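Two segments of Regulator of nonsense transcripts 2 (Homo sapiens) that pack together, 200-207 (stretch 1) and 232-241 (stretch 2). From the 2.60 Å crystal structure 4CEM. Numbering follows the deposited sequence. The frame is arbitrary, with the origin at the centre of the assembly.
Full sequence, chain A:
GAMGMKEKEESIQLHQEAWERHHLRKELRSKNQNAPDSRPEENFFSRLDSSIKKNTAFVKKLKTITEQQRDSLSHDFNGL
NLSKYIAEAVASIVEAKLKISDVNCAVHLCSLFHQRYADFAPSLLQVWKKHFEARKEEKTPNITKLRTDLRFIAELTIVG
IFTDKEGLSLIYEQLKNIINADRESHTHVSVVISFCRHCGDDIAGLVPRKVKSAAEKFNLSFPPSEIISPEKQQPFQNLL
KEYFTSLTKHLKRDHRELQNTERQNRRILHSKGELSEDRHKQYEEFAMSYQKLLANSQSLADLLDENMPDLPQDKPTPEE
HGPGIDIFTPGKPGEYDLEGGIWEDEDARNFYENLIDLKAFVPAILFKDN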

# COMPACT_ATOMS: atom_id res chain seq x y z
N GLY A 200 5.13 1.13 5.69
CA GLY A 200 6.55 0.88 5.87
C GLY A 200 7.05 1.04 7.30
O GLY A 200 8.04 0.41 7.70
N ASP A 201 6.39 1.90 8.07
CA ASP A 201 6.77 2.08 9.46
C ASP A 201 6.67 0.74 10.20
O ASP A 201 7.65 0.27 10.76
CB ASP A 201 5.96 3.20 10.17
CG ASP A 201 4.45 3.19 9.81
OD1 ASP A 201 3.92 2.19 9.25
OD2 ASP A 201 3.79 4.22 10.09
N ASP A 202 5.50 0.12 10.14
CA ASP A 202 5.25 -1.10 10.89
C ASP A 202 5.71 -2.38 10.19
O ASP A 202 6.18 -3.30 10.86
CB ASP A 202 3.76 -1.20 11.23
CG ASP A 202 3.37 -0.30 12.39
OD1 ASP A 202 4.08 -0.31 13.41
OD2 ASP A 202 2.35 0.41 12.28
N ILE A 203 5.60 -2.45 8.87
CA ILE A 203 5.98 -3.68 8.17
C ILE A 203 7.47 -3.76 7.84
O ILE A 203 8.08 -4.82 7.99
CB ILE A 203 5.11 -3.92 6.92
CG1 ILE A 203 3.71 -4.37 7.35
CG2 ILE A 203 5.72 -4.97 6.01
CD1 ILE A 203 2.65 -4.08 6.32
N ALA A 204 8.07 -2.65 7.40
CA ALA A 204 9.49 -2.64 7.02
C ALA A 204 10.41 -2.02 8.07
O ALA A 204 11.63 -2.00 7.89
CB ALA A 204 9.67 -1.91 5.70
N GLY A 205 9.84 -1.51 9.16
CA GLY A 205 10.62 -0.77 10.16
C GLY A 205 11.12 0.59 9.67
O GLY A 205 12.08 1.12 10.20
N LEU A 206 10.49 1.16 8.65
CA LEU A 206 10.96 2.42 8.10
C LEU A 206 10.88 3.55 9.11
O LEU A 206 9.94 3.64 9.90
CB LEU A 206 10.15 2.81 6.87
CG LEU A 206 10.26 1.92 5.63
CD1 LEU A 206 9.75 2.72 4.44
CD2 LEU A 206 11.67 1.42 5.35
N VAL A 207 11.90 4.40 9.11
CA VAL A 207 11.85 5.69 9.78
C VAL A 207 12.41 6.71 8.80
O VAL A 207 13.62 6.90 8.75
CB VAL A 207 12.66 5.70 11.09
CG1 VAL A 207 12.44 7.02 11.82
CG2 VAL A 207 12.27 4.52 11.97
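Stretch 2 232-241: KQQPFQNLLK

A glycine just after a helix can leave room for a side chain from a neighbouring helix, and this pair illustrates how that room is used. Residues 232-241 are helical throughout, within a longer helix, and cross the weakly bonded, kinked helix of 200-204 at 111°, with a closest axial approach of 8.4 Å. The backbones come nearest at Ala204 and Gln233, whose CA atoms lie 4.6 Å apart. Gln233 points toward stretch 1 and lies along the helix end: its CD sits 3.4 Å from Gly205 CA, and its NE2 donates a nearly straight hydrogen bond of 2.8 Å to Asp202 O. Gly205 adopts positive phi, and a CB there would lie only 2.8 Å from Gln233 OE1, so the missing side chain is the hollow the amide occupies. One turn on, Phe236 lays a ring face against Ile203, with CG2 of Ile203 3.8 Å from the centroid of the Phe236 ring. The methyl of Ala204 packs against both Phe236 and Leu240, its CB 4.0 Å from Phe236 CB and 3.4 Å from Leu240 CD1. Leu206, beyond the helix, extends the apolar patch, its CD2 reaching within 4.2 Å of Leu240 CD1; separately, Leu206 CD2 makes a van der Waals contact with Gln237 OE1 at 3.9 Å.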

# COMPACT_ATOMS: atom_id res chain seq x y z
N LYS A 232 11.17 -9.74 11.94
CA LYS A 232 10.18 -9.89 10.87
C LYS A 232 10.18 -8.73 9.89
O LYS A 232 9.77 -8.88 8.74
CB LYS A 232 8.78 -10.07 11.47
CG LYS A 232 8.59 -11.40 12.19
CD LYS A 232 7.29 -11.42 12.99
CE LYS A 232 6.98 -12.80 13.51
NZ LYS A 232 6.01 -12.74 14.64
N GLN A 233 10.64 -7.56 10.34
CA GLN A 233 10.71 -6.38 9.49
C GLN A 233 11.89 -6.42 8.54
O GLN A 233 11.80 -5.96 7.40
CB GLN A 233 10.80 -5.12 10.35
CG GLN A 233 9.51 -4.73 11.04
CD GLN A 233 9.69 -3.55 11.97
OE1 GLN A 233 10.77 -3.33 12.49
NE2 GLN A 233 8.62 -2.77 12.17
N GLN A 234 13.01 -6.98 9.00
CA GLN A 234 14.27 -6.97 8.24
C GLN A 234 14.15 -7.43 6.79
O GLN A 234 14.58 -6.71 5.88
CB GLN A 234 15.35 -7.79 8.98
CG GLN A 234 16.77 -7.56 8.46
CD GLN A 234 17.16 -6.10 8.47
OE1 GLN A 234 17.07 -5.42 9.50
NE2 GLN A 234 17.59 -5.60 7.31
N PRO A 235 13.57 -8.62 6.54
CA PRO A 235 13.41 -9.04 5.14
C PRO A 235 12.76 -7.97 4.27
O PRO A 235 13.21 -7.72 3.15
CB PRO A 235 12.51 -10.26 5.23
CG PRO A 235 12.71 -10.79 6.60
CD PRO A 235 12.97 -9.59 7.47
N PHE A 236 11.72 -7.33 4.79
CA PHE A 236 11.02 -6.29 4.04
C PHE A 236 11.93 -5.10 3.77
O PHE A 236 11.92 -4.55 2.67
CB PHE A 236 9.74 -5.85 4.77
CG PHE A 236 8.73 -6.96 4.93
CD1 PHE A 236 7.82 -7.23 3.92
CD2 PHE A 236 8.73 -7.76 6.06
CE1 PHE A 236 6.91 -8.27 4.05
CE2 PHE A 236 7.84 -8.80 6.19
CZ PHE A 236 6.92 -9.05 5.18
N GLN A 237 12.74 -4.72 4.76
CA GLN A 237 13.67 -3.61 4.55
C GLN A 237 14.71 -3.97 3.49
O GLN A 237 14.99 -3.16 2.60
CB GLN A 237 14.36 -3.18 5.85
CG GLN A 237 15.13 -1.87 5.69
CD GLN A 237 15.01 -0.93 6.88
OE1 GLN A 237 15.19 0.37 6.64
NE2 GLN A 237 14.75 -1.36 8.01
N ASN A 238 15.24 -5.18 3.55
CA ASN A 238 16.18 -5.65 2.52
C ASN A 238 15.61 -5.53 1.10
O ASN A 238 16.28 -4.99 0.21
CB ASN A 238 16.61 -7.10 2.78
CG ASN A 238 17.31 -7.28 4.12
OD1 ASN A 238 17.79 -6.31 4.72
ND2 ASN A 238 17.36 -8.52 4.59
N LEU A 239 14.39 -6.02 0.89
CA LEU A 239 13.74 -5.93 -0.43
C LEU A 239 13.66 -4.48 -0.90
O LEU A 239 14.00 -4.16 -2.04
CB LEU A 239 12.34 -6.54 -0.41
CG LEU A 239 12.24 -8.06 -0.25
CD1 LEU A 239 10.79 -8.49 -0.35
CD2 LEU A 239 13.09 -8.80 -1.28
N LEU A 240 13.23 -3.59 -0.01
CA LEU A 240 13.06 -2.19 -0.36
C LEU A 240 14.38 -1.52 -0.77
O LEU A 240 14.40 -0.76 -1.73
CB LEU A 240 12.39 -1.43 0.79
CG LEU A 240 10.94 -1.86 1.05
CD1 LEU A 240 10.49 -1.40 2.42
CD2 LEU A 240 10.02 -1.34 -0.04
N LYS A 241 15.46 -1.81 -0.05
CA LYS A 241 16.78 -1.25 -0.38
C LYS A 241 17.29 -1.79 -1.70
O LYS A 241 17.83 -1.05 -2.52
CB LYS A 241 17.80 -1.54 0.73
CG LYS A 241 18.04 -0.36 1.66
CD LYS A 241 18.10 -0.76 3.13
CE LYS A 241 18.16 0.47 4.03
NZ LYS A 241 17.98 0.11 5.47